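Local atomic coordinates of open reading frame 2 (PDB entry 3WQB), a protein that probably serves as a chaperone-like partner of a secreted protease, binding another protein through one face of its antiparallel sheet. Residues G82-E87 against V136-S141. Numbering follows the deposited sequence.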
loop_
_atom_site.group_PDB
_atom_site.type_symbol
_atom_site.label_atom_id
_atom_site.label_comp_id
_atom_site.label_asym_id
_atom_site.label_seq_id
_atom_site.Cartn_x
_atom_site.Cartn_y
_atom_site.Cartn_z
ATOM N N GLY B 82 15.623 -21.408 5.410
ATOM C CA GLY B 82 16.386 -21.976 6.520
ATOM C C GLY B 82 16.037 -21.368 7.869
ATOM O O GLY B 82 16.419 -21.900 8.916
ATOM N N THR B 83 15.307 -20.253 7.842
ATOM C CA THR B 83 14.907 -19.538 9.055
ATOM C C THR B 83 13.516 -19.962 9.524
ATOM O O THR B 83 12.611 -20.171 8.713
ATOM C CB THR B 83 14.980 -18.004 8.839
ATOM O OG1 THR B 83 16.342 -17.630 8.599
ATOM C CG2 THR B 83 14.457 -17.224 10.052
ATOM N N LEU B 84 13.384 -20.111 10.841
ATOM C CA LEU B 84 12.111 -20.344 11.507
ATOM C C LEU B 84 11.787 -19.140 12.373
ATOM O O LEU B 84 12.648 -18.655 13.117
ATOM C CB LEU B 84 12.190 -21.587 12.404
ATOM C CG LEU B 84 12.516 -22.937 11.770
ATOM C CD1 LEU B 84 13.210 -23.831 12.780
ATOM C CD2 LEU B 84 11.269 -23.605 11.257
ATOM N N LEU B 85 10.555 -18.654 12.270
ATOM C CA LEU B 85 10.050 -17.632 13.194
ATOM C C LEU B 85 9.318 -18.347 14.313
ATOM O O LEU B 85 8.488 -19.218 14.060
ATOM C CB LEU B 85 9.100 -16.654 12.499
ATOM C CG LEU B 85 9.548 -15.894 11.247
ATOM C CD1 LEU B 85 8.597 -14.736 11.023
ATOM C CD2 LEU B 85 10.977 -15.388 11.302
ATOM N N VAL B 86 9.643 -17.983 15.547
ATOM C CA VAL B 86 9.067 -18.614 16.730
ATOM C C VAL B 86 8.563 -17.529 17.679
ATOM O O VAL B 86 9.299 -16.592 18.000
ATOM C CB VAL B 86 10.122 -19.512 17.441
ATOM C CG1 VAL B 86 9.653 -19.955 18.816
ATOM C CG2 VAL B 86 10.439 -20.725 16.591
ATOM N N GLU B 87 7.311 -17.645 18.116
ATOM C CA GLU B 87 6.777 -16.712 19.105
ATOM C C GLU B 87 7.165 -17.152 20.516
ATOM O O GLU B 87 6.534 -18.029 21.111
ATOM C CB GLU B 87 5.264 -16.538 18.967
ATOM C CG GLU B 87 4.731 -15.361 19.778
ATOM C CD GLU B 87 3.340 -14.927 19.369
ATOM O OE1 GLU B 87 2.585 -15.751 18.808
ATOM O OE2 GLU B 87 3.000 -13.750 19.623
ATOM N N VAL B 136 4.989 -21.382 15.437
ATOM C CA VAL B 136 6.171 -21.399 14.574
ATOM C C VAL B 136 5.776 -21.174 13.112
ATOM O O VAL B 136 4.722 -21.619 12.670
ATOM C CB VAL B 136 6.969 -22.733 14.745
ATOM C CG1 VAL B 136 6.083 -23.956 14.484
ATOM C CG2 VAL B 136 8.208 -22.771 13.854
ATOM N N GLN B 137 6.633 -20.474 12.371
ATOM C CA GLN B 137 6.449 -20.293 10.939
ATOM C C GLN B 137 7.771 -20.562 10.230
ATOM O O GLN B 137 8.802 -19.974 10.570
ATOM C CB GLN B 137 5.942 -18.874 10.621
ATOM C CG GLN B 137 5.659 -18.605 9.132
ATOM C CD GLN B 137 5.324 -17.145 8.848
ATOM O OE1 GLN B 137 5.700 -16.257 9.603
ATOM N NE2 GLN B 137 4.607 -16.897 7.758
ATOM N N ILE B 138 7.740 -21.479 9.270
ATOM C CA ILE B 138 8.887 -21.719 8.400
ATOM C C ILE B 138 8.931 -20.605 7.362
ATOM O O ILE B 138 7.956 -20.393 6.636
ATOM C CB ILE B 138 8.776 -23.089 7.688
ATOM C CG1 ILE B 138 8.728 -24.217 8.725
ATOM C CG2 ILE B 138 9.944 -23.291 6.723
ATOM C CD1 ILE B 138 8.274 -25.564 8.191
ATOM N N GLU B 139 10.042 -19.874 7.306
ATOM C CA GLU B 139 10.144 -18.789 6.328
ATOM C C GLU B 139 10.245 -19.307 4.897
ATOM O O GLU B 139 11.142 -20.087 4.560
ATOM C CB GLU B 139 11.305 -17.843 6.621
ATOM C CG GLU B 139 11.463 -16.796 5.518
ATOM C CD GLU B 139 12.482 -15.738 5.831
ATOM O OE1 GLU B 139 13.619 -16.080 6.208
ATOM O OE2 GLU B 139 12.147 -14.554 5.659
ATOM N N LEU B 140 9.313 -18.857 4.071
ATOM C CA LEU B 140 9.306 -19.160 2.651
ATOM C C LEU B 140 9.549 -17.854 1.907
ATOM O O LEU B 140 8.666 -16.991 1.835
ATOM C CB LEU B 140 7.982 -19.810 2.241
ATOM C CG LEU B 140 7.584 -21.073 3.023
ATOM C CD1 LEU B 140 6.202 -21.572 2.598
ATOM C CD2 LEU B 140 8.633 -22.189 2.900
ATOM N N SER B 141 10.759 -17.718 1.376
ATOM C CA SER B 141 11.230 -16.472 0.784
ATOM C C SER B 141 10.934 -16.417 -0.704
ATOM O O SER B 141 10.630 -17.431 -1.326
ATOM C CB SER B 141 12.733 -16.315 1.020
ATOM O OG SER B 141 13.456 -17.256 0.249
HETATM O O HOH W 1 12.866 -21.619 6.231
#
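L85 and Q137 grip each other twice through their backbones: L85 N donates to Q137 O over 2.8 Å, and Q137 N returns an equally short bond to L85 O, both donors lying in the carbonyl plane of their acceptors. A third bond, E139 N to T83 O at 2.9 Å, continues the antiparallel ladder. Between these rungs L84 and I138 form a non-hydrogen-bonded pair, where L84 CD2 lies alongside I138 CG1 at 3.6 Å; V86 and V136 meet less closely, CG2 to CG2 at 4.1 Å. Branched, purely apolar residues suit this face because helix 122-131 packs over L84 and I138, while V86 rests on L114 and V134. Strands 83-87 and 136-141 are the first and last of a βαββαβ ferredoxin-like unit, neighbours in its sheet. The other face, carrying T83, L85, Q137 and E139, is more polar and meets the chain of another protein. With CG anti to the backbone N (chi1 -177°), the extended Q137 runs beside L85, placing OE1 3.6 Å from L85 CD1, where it is hydrogen-bonded to that chain's backbone. The E139 carboxylate is shared: OE1 passes T83 CB and accepts a hydrogen bond from the S81 hydroxyl, which also receives T83 N, while OE2 bonds the partner's backbone. Where the chain turns at G82, water 1 accepts from G82 N and donates to T83 O and E139 O; at this phi (104°) a CB would jam against the preceding carbonyl O, which calls for glycine.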